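PDB 6CXT: Alpha/beta hydrolase fold protein from Marinomonas mediterranea, which carries a pyrrole thioester on a phosphopantetheine arm through its N-terminal carrier domain during pyrrole biosynthesis, the whole protein probably having a hydrolase domain as well. Local coordinates for residues G31-D34 / S35-V39; H56-P60 / E61-N65. All coordinates share one frame; numbering follows the deposited sequence.

Contact 1 of 2, residues G31-D34 / S35-V39; sequences GILD and SLSMV. With FK4 (S-[2-({N-[(2R)-2-hydroxy-4-{[(R)-hydroxy(oxo)-lambda~5~-phosphanyl]oxy}-3,3-dimethylbutanoyl]-beta-alanyl}amino)ethyl] 1H-pyrrole-2-carbothioate), chain C.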
# COMPACT_ATOMS: atom_id res chain seq x y z
N GLY A 31 -37.16 8.01 -2.25
CA GLY A 31 -35.69 8.03 -2.28
C GLY A 31 -35.13 7.12 -3.36
O GLY A 31 -33.92 6.87 -3.42
N ILE A 32 -36.00 6.64 -4.26
CA ILE A 32 -35.59 5.76 -5.33
C ILE A 32 -34.72 6.52 -6.34
O ILE A 32 -33.69 5.99 -6.82
CB ILE A 32 -36.83 5.11 -6.00
CG1 ILE A 32 -37.54 4.18 -4.98
CG2 ILE A 32 -36.46 4.42 -7.30
CD1 ILE A 32 -38.92 3.67 -5.44
N LEU A 33 -35.10 7.75 -6.65
CA LEU A 33 -34.32 8.58 -7.54
C LEU A 33 -33.52 9.55 -6.69
O LEU A 33 -34.08 10.31 -5.90
CB LEU A 33 -35.16 9.41 -8.51
CG LEU A 33 -35.87 8.71 -9.64
CD1 LEU A 33 -36.31 9.78 -10.63
CD2 LEU A 33 -34.96 7.69 -10.31
N ASP A 34 -32.21 9.47 -6.79
CA ASP A 34 -31.31 10.34 -6.05
C ASP A 34 -30.15 10.77 -6.96
O ASP A 34 -30.17 10.47 -8.11
CB ASP A 34 -30.84 9.69 -4.75
CG ASP A 34 -30.01 8.41 -4.96
OD1 ASP A 34 -29.37 8.23 -5.98
OD2 ASP A 34 -30.00 7.58 -4.07
N SER A 35 -29.15 11.45 -6.43
CA SER A 35 -28.10 11.95 -7.28
C SER A 35 -27.41 10.84 -8.12
O SER A 35 -27.05 11.07 -9.27
CB SER A 35 -27.03 12.57 -6.37
OG SER A 35 -25.87 12.78 -7.15
N LEU A 36 -27.20 9.67 -7.51
CA LEU A 36 -26.52 8.54 -8.20
C LEU A 36 -27.51 7.82 -9.17
O LEU A 36 -27.18 7.66 -10.35
CB LEU A 36 -25.95 7.57 -7.18
CG LEU A 36 -24.82 8.24 -6.32
CD1 LEU A 36 -24.22 7.19 -5.43
CD2 LEU A 36 -23.70 8.90 -7.11
N SER A 37 -28.69 7.42 -8.66
CA SER A 37 -29.63 6.66 -9.54
C SER A 37 -30.10 7.52 -10.69
O SER A 37 -30.36 6.97 -11.77
CB SER A 37 -30.77 6.05 -8.77
OG SER A 37 -31.47 7.07 -8.06
N MET A 38 -30.11 8.84 -10.52
CA MET A 38 -30.52 9.74 -11.61
C MET A 38 -29.57 9.63 -12.78
O MET A 38 -29.99 9.56 -13.93
CB MET A 38 -30.66 11.19 -11.10
CG MET A 38 -31.01 12.24 -12.14
SD MET A 38 -32.74 12.00 -12.72
CE MET A 38 -33.73 12.27 -11.23
N VAL A 39 -28.27 9.54 -12.50
CA VAL A 39 -27.28 9.42 -13.56
C VAL A 39 -27.54 8.15 -14.38
O VAL A 39 -27.47 8.18 -15.60
CB VAL A 39 -25.81 9.47 -12.99
CG1 VAL A 39 -24.78 9.35 -14.15
CG2 VAL A 39 -25.60 10.81 -12.29
O01 FK4 C . -23.81 14.15 -7.74
P02 FK4 C . -24.98 14.05 -6.70
O03 FK4 C . -24.59 13.73 -5.22
C04 FK4 C . -23.52 12.86 -4.97
C05 FK4 C . -23.58 12.14 -3.66
C06 FK4 C . -22.30 11.27 -3.54
C07 FK4 C . -24.86 11.27 -3.65
C08 FK4 C . -23.70 13.13 -2.46
O09 FK4 C . -24.08 12.49 -1.27
C10 FK4 C . -22.43 13.98 -2.25
N11 FK4 C . -21.82 13.80 -0.94
C12 FK4 C . -20.63 14.52 -0.65
C13 FK4 C . -20.93 15.88 0.02
C14 FK4 C . -19.88 16.88 -0.21
N15 FK4 C . -19.86 17.81 0.83
C16 FK4 C . -18.94 18.95 0.75
C17 FK4 C . -19.49 20.18 1.52
S18 FK4 C . -18.68 21.68 1.05
C19 FK4 C . -16.97 21.37 1.52
C20 FK4 C . -16.31 22.68 1.35
C21 FK4 C . -15.07 23.07 1.80
C22 FK4 C . -14.90 24.39 1.34
C23 FK4 C . -16.06 24.78 0.63
N24 FK4 C . -16.93 23.74 0.61
O25 FK4 C . -16.72 20.43 2.31
O26 FK4 C . -19.16 16.92 -1.20
O27 FK4 C . -21.90 14.75 -3.13
O28 FK4 C . -25.72 15.35 -6.71
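D34 and S37 form a capping box at the start of helix 35-49, where a carrier-protein domain holds its phosphopantetheine serine. D34 OD1 takes the backbone N of S37 at 2.9 Å, in a nearly straight bond (173°) close to the carboxylate C-O direction, and also accepts a weak bond from L36 N. The first torsion of D34 (chi1 64°) places CG between backbone N and carbonyl carbon, bringing OD1 within reach of the N-H groups of L36 and S37, which have no preceding helix carbonyl to bond. Aspartate suits the site because its carboxylate is short and its negative charge should be favoured at the helix N-terminus. With an alanine here, S37 N would probably lose its acceptor and the helix's first turn its side-chain cap. In return, the backbone N of D34 donates to S37 OG at 2.8 Å. That hydroxyl donates in turn to I32 O, also at 2.8 Å, on a lone pair in the carbonyl plane; serine suits because its short hydroxyl does both at once. Further out, M38 N bonds D34 O, the helix's own first turn. The S35 hydroxyl gives FK4 its ester oxygen, OG bonding P02, and Y178 of the Butyryl-CoA dehydrogenase chain packs on S35. On the buried side, M38 bends at chi2 and chi3 to bring its methyl CE within 3.6 Å of L33 CD1.

Contact 2 of 2, residues H56-P60 / E61-N65; sequences HEINP and EHFEN
Between N59 and F63 the backbone closes a single turn, F63 N donating to N59 O at 3.2 Å. The N59 side chain caps this turn: OD1 receives H62 N at 3.0 Å, the donor tilted 24° from the amide plane, and the weak bond from E61 N gives the form of an Asx turn. Asparagine fits here because its short amide reaches the N-H groups of residues two and three further on, and P60, having no N-H to offer, suits the bend that follows. The E61 carboxylate lies stacked on the N59 amide, their planes 8° apart, while OE2 rests 3.4 Å from P60 CD. H62 turns back across the turn: with CG opposite its own carbonyl carbon (chi1 -54°), ND1 points at E57 O and donates to it at 2.9 Å, on a lone pair and within the ring plane. This bond fixes the rotation of the imidazole and ties the turn to the preceding 3-10 segment. The E57 side chain meanwhile accepts through OE2 from ND1 of H56, which comes from above the carboxylate plane; H56 itself is poorly ordered. F63 presents its ring edge to the carbonyls of E57 and N59, CE1 lying 3.6 Å from E57 O, and I58 CG2 adds apolar contact. Its large ring suits a buried place: it packs against M38 and L41 of helix 35-49 and L69 and L72 of helix 66-75, while N65 caps that second helix by accepting from T68 N.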
# COMPACT_ATOMS: atom_id res chain seq x y z
N HIS A 56 -33.58 22.04 -17.54
CA HIS A 56 -34.82 22.69 -17.11
C HIS A 56 -35.89 21.64 -16.73
O HIS A 56 -36.73 21.90 -15.85
CB HIS A 56 -35.32 23.63 -18.22
CG HIS A 56 -36.51 24.46 -17.83
ND1 HIS A 56 -37.81 24.05 -18.02
CD2 HIS A 56 -36.58 25.69 -17.26
CE1 HIS A 56 -38.64 24.98 -17.58
NE2 HIS A 56 -37.92 25.99 -17.11
N GLU A 57 -35.82 20.46 -17.36
CA GLU A 57 -36.86 19.45 -17.26
C GLU A 57 -36.66 18.48 -16.11
O GLU A 57 -37.57 17.69 -15.75
CB GLU A 57 -37.07 18.73 -18.61
CG GLU A 57 -37.39 19.68 -19.78
CD GLU A 57 -38.52 20.67 -19.49
OE1 GLU A 57 -39.59 20.30 -18.95
OE2 GLU A 57 -38.34 21.86 -19.82
N ILE A 58 -35.51 18.55 -15.45
CA ILE A 58 -35.34 17.73 -14.25
C ILE A 58 -36.05 18.41 -13.06
O ILE A 58 -35.49 19.30 -12.44
CB ILE A 58 -33.85 17.40 -14.00
CG1 ILE A 58 -33.25 16.83 -15.30
CG2 ILE A 58 -33.71 16.46 -12.80
CD1 ILE A 58 -31.76 16.58 -15.28
N ASN A 59 -37.27 18.00 -12.74
CA ASN A 59 -38.01 18.65 -11.66
C ASN A 59 -39.02 17.69 -11.02
O ASN A 59 -39.23 16.58 -11.56
CB ASN A 59 -38.69 19.92 -12.19
CG ASN A 59 -39.73 19.62 -13.26
OD1 ASN A 59 -40.64 18.78 -13.06
ND2 ASN A 59 -39.59 20.26 -14.41
N PRO A 60 -39.65 18.10 -9.90
CA PRO A 60 -40.50 17.17 -9.22
C PRO A 60 -41.79 16.78 -9.99
O PRO A 60 -42.38 15.73 -9.69
CB PRO A 60 -40.82 17.85 -7.90
CG PRO A 60 -39.86 19.01 -7.78
CD PRO A 60 -39.53 19.38 -9.17
N GLU A 61 -42.15 17.58 -11.00
CA GLU A 61 -43.38 17.33 -11.78
C GLU A 61 -43.11 16.11 -12.67
O GLU A 61 -43.81 15.10 -12.58
CB GLU A 61 -43.86 18.55 -12.59
CG GLU A 61 -44.18 19.80 -11.75
CD GLU A 61 -43.02 20.83 -11.63
OE1 GLU A 61 -42.86 21.64 -12.58
OE2 GLU A 61 -42.28 20.85 -10.60
N HIS A 62 -42.05 16.19 -13.48
CA HIS A 62 -41.69 15.07 -14.35
C HIS A 62 -41.22 13.77 -13.66
O HIS A 62 -41.48 12.68 -14.19
CB HIS A 62 -40.70 15.51 -15.41
CG HIS A 62 -41.17 16.70 -16.19
ND1 HIS A 62 -40.41 17.84 -16.34
CD2 HIS A 62 -42.34 16.94 -16.82
CE1 HIS A 62 -41.08 18.72 -17.06
NE2 HIS A 62 -42.26 18.20 -17.37
N PHE A 63 -40.57 13.87 -12.50
CA PHE A 63 -39.91 12.70 -11.90
C PHE A 63 -40.68 12.17 -10.74
O PHE A 63 -40.22 11.30 -9.97
CB PHE A 63 -38.44 12.98 -11.58
CG PHE A 63 -37.59 13.07 -12.81
CD1 PHE A 63 -37.56 14.25 -13.59
CD2 PHE A 63 -36.85 11.95 -13.24
CE1 PHE A 63 -36.79 14.32 -14.77
CE2 PHE A 63 -36.10 12.02 -14.40
CZ PHE A 63 -36.04 13.20 -15.16
N GLU A 64 -41.93 12.61 -10.67
CA GLU A 64 -42.76 12.14 -9.60
C GLU A 64 -42.88 10.62 -9.60
O GLU A 64 -42.77 9.96 -8.54
CB GLU A 64 -44.16 12.80 -9.69
CG GLU A 64 -45.03 12.40 -8.53
CD GLU A 64 -46.43 12.97 -8.57
OE1 GLU A 64 -46.82 13.65 -9.56
OE2 GLU A 64 -47.11 12.71 -7.58
N ASN A 65 -43.11 10.04 -10.76
CA ASN A 65 -43.32 8.60 -10.84
C ASN A 65 -43.04 8.20 -12.27
O ASN A 65 -42.70 9.06 -13.11
CB ASN A 65 -44.75 8.20 -10.40
CG ASN A 65 -45.84 8.96 -11.19
OD1 ASN A 65 -45.77 9.06 -12.42
ND2 ASN A 65 -46.82 9.53 -10.45

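Overall arrangement
Contact 1 comes first along the chain, leading from the loop into helix 35-49, and contact 2 follows in the loop that joins this helix to helix 66-75. Their centres are about 12 Å apart, and they touch through the hydrophobic interior, where L33 CD1 lies 3.4 Å and M38 CE 3.7 Å from F63 CD2. L27 is a further link, its backbone bonding with both L33 and E64. Both contacts belong to the small, strand-free carrier domain. The F63 ring thus packs against L33 and M38, which flank the modified serine in sequence, while the Butyryl-CoA dehydrogenase chain meets both contacts on the outside, at S35, L36 and P60 among others.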